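Local coordinates for putative uncharacterized protein TTHA0988 (Thermus thermophilus, PDB 3OEP) that is of unknown function, a KipI-KipA homologue once wrongly annotated as an allophanate hydrolase, with two cyclophilin-like carboxyltransferase family regions, at residues L211-V225 with R356-E370. Numbering follows the deposited sequence.
Sequences LELLPEEPRLPALLV and RIGRPLWAGDVLGLE
Arg356 O accepts from Leu211 N, and Gly358 N returns a bond to Leu211 O, tying the two segments together in a single bridge between Leu211 and Ile357. Leu213 CD1 lies 3.9 Å from Gly358 CA, where any side chain would be tight. Arg359 then reaches out extended, and its NE makes a nearly straight (179°) salt bridge with Glu212 OE2 at 2.8 Å, in the guanidinium plane but 26° out of the carboxylate plane. Its NH1 and NH2 grip Asp365 end-on, one to each oxygen, completing a salt-bridge network, while Trp362 CE3 sits 3.5 Å above the guanidinium centre. An alanine in place of Arg359 would probably leave Glu212 and Asp365 without their shared positive partner and free the carboxylate of Glu212 to turn. Leu361 CD2 packs 3.7 Å from Leu214 CD1. The type II turn Trp362-Asp365 receives the end of strand 221-225, Gly364 N bonding to Val225 O at 2.7 Å. From here the strands run antiparallel, Leu223 and Leu367 exchanging both backbone bonds; Leu367 O also takes Ala222 N, making a classic beta bulge, and Leu367 CD2 packs 3.6 Å from Leu214 CD1. Gly368 CA lies 3.9 Å from Pro218 CB, where a side chain would clash. Glu370 O accepts from Arg219 NH1 (2.9 Å) and NH2, a bend at chi3 (-82°) bringing the guanidinium end onto that carbonyl; NH1 also salt-bridges Glu370 OE2. Within this chain, strand 366-368 edges an antiparallel sheet, strand 221-225 separating it from strand 282-285, whose Leu283 meets Leu223 and Val225; Leu289 of a second antiparallel sheet packs against Ala222 and Leu369, joining this edge pairing to it.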
loop_
_atom_site.group_PDB
_atom_site.type_symbol
_atom_site.label_atom_id
_atom_site.label_comp_id
_atom_site.label_asym_id
_atom_site.label_seq_id
_atom_site.Cartn_x
_atom_site.Cartn_y
_atom_site.Cartn_z
ATOM N N LEU A 211 -7.474 -13.164 3.826
ATOM C CA LEU A 211 -8.249 -12.986 5.052
ATOM C C LEU A 211 -9.548 -12.276 4.706
ATOM O O LEU A 211 -9.521 -11.176 4.179
ATOM C CB LEU A 211 -7.471 -12.157 6.076
ATOM C CG LEU A 211 -8.172 -11.867 7.411
ATOM C CD1 LEU A 211 -8.427 -13.153 8.192
ATOM C CD2 LEU A 211 -7.367 -10.884 8.251
ATOM N N GLU A 212 -10.677 -12.915 5.003
ATOM C CA GLU A 212 -11.990 -12.308 4.778
ATOM C C GLU A 212 -12.289 -11.262 5.844
ATOM O O GLU A 212 -12.192 -11.543 7.041
ATOM C CB GLU A 212 -13.088 -13.378 4.799
ATOM C CG GLU A 212 -13.149 -14.238 3.544
ATOM C CD GLU A 212 -13.865 -13.564 2.376
ATOM O OE1 GLU A 212 -14.560 -12.545 2.583
ATOM O OE2 GLU A 212 -13.736 -14.068 1.239
ATOM N N LEU A 213 -12.654 -10.063 5.401
ATOM C CA LEU A 213 -13.083 -8.995 6.300
ATOM C C LEU A 213 -14.613 -8.877 6.348
ATOM O O LEU A 213 -15.184 -8.535 7.379
ATOM C CB LEU A 213 -12.459 -7.670 5.873
ATOM C CG LEU A 213 -10.930 -7.688 5.783
ATOM C CD1 LEU A 213 -10.405 -6.337 5.349
ATOM C CD2 LEU A 213 -10.318 -8.115 7.121
ATOM N N LEU A 214 -15.272 -9.180 5.239
ATOM C CA LEU A 214 -16.726 -9.061 5.175
ATOM C C LEU A 214 -17.386 -10.190 5.949
ATOM O O LEU A 214 -16.997 -11.350 5.799
ATOM C CB LEU A 214 -17.203 -9.081 3.727
ATOM C CG LEU A 214 -16.805 -7.862 2.898
ATOM C CD1 LEU A 214 -17.221 -8.063 1.450
ATOM C CD2 LEU A 214 -17.420 -6.600 3.475
ATOM N N PRO A 215 -18.394 -9.860 6.776
ATOM C CA PRO A 215 -19.044 -10.899 7.564
ATOM C C PRO A 215 -19.798 -11.906 6.703
ATOM O O PRO A 215 -20.416 -11.544 5.698
ATOM C CB PRO A 215 -20.014 -10.119 8.458
ATOM C CG PRO A 215 -20.226 -8.831 7.767
ATOM C CD PRO A 215 -18.960 -8.528 7.047
ATOM N N GLU A 216 -19.755 -13.164 7.125
ATOM C CA GLU A 216 -20.439 -14.237 6.423
ATOM C C GLU A 216 -21.936 -14.143 6.702
ATOM O O GLU A 216 -22.757 -14.420 5.826
ATOM C CB GLU A 216 -19.895 -15.598 6.869
ATOM C CG GLU A 216 -18.411 -15.825 6.560
ATOM C CD GLU A 216 -17.458 -15.057 7.479
ATOM O OE1 GLU A 216 -16.275 -14.892 7.100
ATOM O OE2 GLU A 216 -17.881 -14.611 8.571
ATOM N N GLU A 217 -22.277 -13.728 7.923
ATOM C CA GLU A 217 -23.666 -13.555 8.341
ATOM C C GLU A 217 -23.895 -12.104 8.754
ATOM O O GLU A 217 -23.927 -11.793 9.947
ATOM C CB GLU A 217 -23.996 -14.504 9.502
ATOM N N PRO A 218 -24.040 -11.200 7.767
ATOM C CA PRO A 218 -24.279 -9.804 8.126
ATOM C C PRO A 218 -25.534 -9.653 8.972
ATOM O O PRO A 218 -26.555 -10.305 8.703
ATOM C CB PRO A 218 -24.438 -9.092 6.769
ATOM C CG PRO A 218 -24.541 -10.156 5.750
ATOM C CD PRO A 218 -23.963 -11.399 6.310
ATOM N N ARG A 219 -25.442 -8.810 9.993
ATOM C CA ARG A 219 -26.544 -8.601 10.925
ATOM C C ARG A 219 -27.753 -7.942 10.265
ATOM O O ARG A 219 -28.897 -8.252 10.601
ATOM C CB ARG A 219 -26.073 -7.745 12.102
ATOM C CG ARG A 219 -25.035 -8.420 12.975
ATOM C CD ARG A 219 -24.619 -7.542 14.149
ATOM N NE ARG A 219 -23.617 -6.546 13.767
ATOM C CZ ARG A 219 -23.871 -5.295 13.379
ATOM N NH1 ARG A 219 -22.859 -4.497 13.063
ATOM N NH2 ARG A 219 -25.118 -4.829 13.300
ATOM N N LEU A 220 -27.487 -7.033 9.334
ATOM C CA LEU A 220 -28.522 -6.261 8.651
ATOM C C LEU A 220 -28.269 -6.265 7.140
ATOM O O LEU A 220 -27.797 -5.268 6.576
ATOM C CB LEU A 220 -28.522 -4.826 9.173
ATOM C CG LEU A 220 -28.831 -4.626 10.656
ATOM C CD1 LEU A 220 -28.436 -3.215 11.101
ATOM C CD2 LEU A 220 -30.301 -4.902 10.929
ATOM N N PRO A 221 -28.584 -7.385 6.468
ATOM C CA PRO A 221 -28.317 -7.471 5.034
ATOM C C PRO A 221 -28.930 -6.300 4.264
ATOM O O PRO A 221 -30.095 -5.945 4.473
ATOM C CB PRO A 221 -28.961 -8.803 4.633
ATOM C CG PRO A 221 -28.973 -9.592 5.861
ATOM C CD PRO A 221 -29.169 -8.633 6.988
ATOM N N ALA A 222 -28.128 -5.700 3.395
ATOM C CA ALA A 222 -28.480 -4.439 2.756
ATOM C C ALA A 222 -28.525 -4.535 1.245
ATOM O O ALA A 222 -29.432 -3.989 0.615
ATOM C CB ALA A 222 -27.490 -3.366 3.169
ATOM N N LEU A 223 -27.523 -5.182 0.652
ATOM C CA LEU A 223 -27.415 -5.238 -0.800
ATOM C C LEU A 223 -26.667 -6.478 -1.278
ATOM O O LEU A 223 -25.844 -7.057 -0.550
ATOM C CB LEU A 223 -26.764 -3.960 -1.346
ATOM C CG LEU A 223 -25.300 -3.718 -0.975
ATOM C CD1 LEU A 223 -24.374 -4.338 -2.015
ATOM C CD2 LEU A 223 -25.022 -2.217 -0.833
ATOM N N LEU A 224 -26.997 -6.870 -2.503
ATOM C CA LEU A 224 -26.403 -8.001 -3.195
ATOM C C LEU A 224 -25.587 -7.495 -4.365
ATOM O O LEU A 224 -26.066 -6.672 -5.160
ATOM C CB LEU A 224 -27.500 -8.928 -3.739
ATOM C CG LEU A 224 -27.050 -10.069 -4.655
ATOM C CD1 LEU A 224 -26.231 -11.127 -3.900
ATOM C CD2 LEU A 224 -28.264 -10.708 -5.316
ATOM N N VAL A 225 -24.361 -7.997 -4.474
ATOM C CA VAL A 225 -23.545 -7.772 -5.653
ATOM C C VAL A 225 -23.967 -8.801 -6.698
ATOM O O VAL A 225 -23.661 -9.991 -6.573
ATOM C CB VAL A 225 -22.043 -7.935 -5.351
ATOM C CG1 VAL A 225 -21.215 -7.646 -6.617
ATOM C CG2 VAL A 225 -21.634 -7.036 -4.189
ATOM N N ARG A 356 -3.004 -9.793 0.846
ATOM C CA ARG A 356 -4.184 -10.664 0.858
ATOM C C ARG A 356 -5.064 -10.440 2.097
ATOM O O ARG A 356 -5.579 -11.385 2.699
ATOM C CB ARG A 356 -3.773 -12.132 0.695
ATOM C CG ARG A 356 -3.032 -12.391 -0.609
ATOM C CD ARG A 356 -2.693 -13.854 -0.805
ATOM N NE ARG A 356 -2.020 -14.076 -2.084
ATOM C CZ ARG A 356 -1.608 -15.259 -2.532
ATOM N NH1 ARG A 356 -1.784 -16.360 -1.809
ATOM N NH2 ARG A 356 -1.006 -15.343 -3.714
ATOM N N ILE A 357 -5.211 -9.170 2.469
ATOM C CA ILE A 357 -6.117 -8.757 3.519
ATOM C C ILE A 357 -7.320 -8.154 2.794
ATOM O O ILE A 357 -7.199 -7.143 2.095
ATOM C CB ILE A 357 -5.459 -7.741 4.464
ATOM C CG1 ILE A 357 -4.278 -8.387 5.204
ATOM C CG2 ILE A 357 -6.475 -7.195 5.476
ATOM C CD1 ILE A 357 -3.276 -7.385 5.720
ATOM N N GLY A 358 -8.465 -8.810 2.923
ATOM C CA GLY A 358 -9.650 -8.447 2.148
ATOM C C GLY A 358 -9.502 -8.804 0.680
ATOM O O GLY A 358 -8.533 -9.457 0.273
ATOM N N ARG A 359 -10.478 -8.383 -0.116
ATOM C CA ARG A 359 -10.516 -8.709 -1.537
ATOM C C ARG A 359 -11.531 -7.836 -2.250
ATOM O O ARG A 359 -12.396 -7.248 -1.601
ATOM C CB ARG A 359 -10.917 -10.168 -1.735
ATOM C CG ARG A 359 -12.258 -10.511 -1.122
ATOM C CD ARG A 359 -12.764 -11.852 -1.585
ATOM N NE ARG A 359 -13.974 -12.218 -0.855
ATOM C CZ ARG A 359 -15.195 -11.750 -1.115
ATOM N NH1 ARG A 359 -15.405 -10.888 -2.107
ATOM N NH2 ARG A 359 -16.222 -12.164 -0.375
ATOM N N PRO A 360 -11.458 -7.780 -3.587
ATOM C CA PRO A 360 -12.534 -7.130 -4.323
ATOM C C PRO A 360 -13.849 -7.901 -4.215
ATOM O O PRO A 360 -13.854 -9.114 -3.943
ATOM C CB PRO A 360 -12.033 -7.126 -5.772
ATOM C CG PRO A 360 -10.571 -7.421 -5.686
ATOM C CD PRO A 360 -10.403 -8.271 -4.488
ATOM N N LEU A 361 -14.953 -7.201 -4.426
ATOM C CA LEU A 361 -16.255 -7.842 -4.356
ATOM C C LEU A 361 -16.407 -8.858 -5.483
ATOM O O LEU A 361 -15.827 -8.702 -6.573
ATOM C CB LEU A 361 -17.385 -6.813 -4.395
ATOM C CG LEU A 361 -17.365 -5.769 -3.273
ATOM C CD1 LEU A 361 -18.482 -4.758 -3.477
ATOM C CD2 LEU A 361 -17.473 -6.435 -1.901
ATOM N N TRP A 362 -17.162 -9.910 -5.171
ATOM C CA TRP A 362 -17.472 -11.018 -6.068
ATOM C C TRP A 362 -18.973 -11.047 -6.284
ATOM O O TRP A 362 -19.735 -10.663 -5.398
ATOM C CB TRP A 362 -17.177 -12.351 -5.392
ATOM C CG TRP A 362 -15.785 -12.819 -5.357
ATOM C CD1 TRP A 362 -14.790 -12.535 -6.238
ATOM C CD2 TRP A 362 -15.246 -13.751 -4.417
ATOM N NE1 TRP A 362 -13.643 -13.207 -5.880
ATOM C CE2 TRP A 362 -13.900 -13.963 -4.765
ATOM C CE3 TRP A 362 -15.771 -14.416 -3.301
ATOM C CZ2 TRP A 362 -13.063 -14.813 -4.036
ATOM C CZ3 TRP A 362 -14.942 -15.262 -2.575
ATOM C CH2 TRP A 362 -13.602 -15.449 -2.946
ATOM N N ALA A 363 -19.395 -11.559 -7.435
ATOM C CA ALA A 363 -20.804 -11.866 -7.659
ATOM C C ALA A 363 -21.311 -12.736 -6.510
ATOM O O ALA A 363 -20.645 -13.700 -6.114
ATOM C CB ALA A 363 -20.995 -12.587 -8.997
ATOM N N GLY A 364 -22.460 -12.367 -5.950
ATOM C CA GLY A 364 -23.085 -13.125 -4.867
ATOM C C GLY A 364 -22.783 -12.605 -3.473
ATOM O O GLY A 364 -23.402 -13.048 -2.504
ATOM N N ASP A 365 -21.832 -11.678 -3.352
ATOM C CA ASP A 365 -21.537 -11.070 -2.056
ATOM C C ASP A 365 -22.772 -10.346 -1.538
ATOM O O ASP A 365 -23.434 -9.615 -2.282
ATOM C CB ASP A 365 -20.380 -10.065 -2.141
ATOM C CG ASP A 365 -19.010 -10.725 -2.126
ATOM O OD1 ASP A 365 -18.887 -11.902 -1.720
ATOM O OD2 ASP A 365 -18.036 -10.050 -2.514
ATOM N N VAL A 366 -23.063 -10.542 -0.259
ATOM C CA VAL A 366 -24.097 -9.772 0.425
ATOM C C VAL A 366 -23.426 -8.859 1.446
ATOM O O VAL A 366 -22.669 -9.329 2.306
ATOM C CB VAL A 366 -25.115 -10.683 1.112
ATOM C CG1 VAL A 366 -26.095 -9.866 1.945
ATOM C CG2 VAL A 366 -25.853 -11.503 0.066
ATOM N N LEU A 367 -23.681 -7.562 1.323
ATOM C CA LEU A 367 -23.152 -6.567 2.262
ATOM C C LEU A 367 -24.261 -6.112 3.185
ATOM O O LEU A 367 -25.412 -5.985 2.756
ATOM C CB LEU A 367 -22.601 -5.359 1.518
ATOM C CG LEU A 367 -21.562 -5.640 0.433
ATOM C CD1 LEU A 367 -20.946 -4.326 -0.047
ATOM C CD2 LEU A 367 -20.491 -6.593 0.923
ATOM N N GLY A 368 -23.905 -5.847 4.440
ATOM C CA GLY A 368 -24.870 -5.425 5.454
ATOM C C GLY A 368 -24.567 -4.067 6.058
ATOM O O GLY A 368 -23.460 -3.545 5.908
ATOM N N LEU A 369 -25.558 -3.494 6.742
ATOM C CA LEU A 369 -25.393 -2.222 7.445
ATOM C C LEU A 369 -24.688 -2.434 8.792
ATOM O O LEU A 369 -24.948 -3.416 9.500
ATOM C CB LEU A 369 -26.758 -1.549 7.682
ATOM C CG LEU A 369 -27.609 -1.236 6.448
ATOM C CD1 LEU A 369 -28.934 -0.611 6.854
ATOM C CD2 LEU A 369 -26.859 -0.326 5.476
ATOM N N GLU A 370 -23.782 -1.526 9.137
ATOM C CA GLU A 370 -23.125 -1.571 10.448
ATOM C C GLU A 370 -24.153 -1.318 11.557
ATOM O O GLU A 370 -24.119 -1.971 12.596
ATOM C CB GLU A 370 -21.976 -0.557 10.519
ATOM C CG GLU A 370 -21.388 -0.310 11.918
ATOM C CD GLU A 370 -20.890 -1.574 12.603
ATOM O OE1 GLU A 370 -20.866 -1.602 13.855
ATOM O OE2 GLU A 370 -20.522 -2.538 11.903
HETATM O O HOH W 1 -20.841 -9.022 4.326
HETATM O O HOH W 2 -19.764 -4.652 13.567
HETATM O O HOH W 3 -24.944 -6.027 8.690
#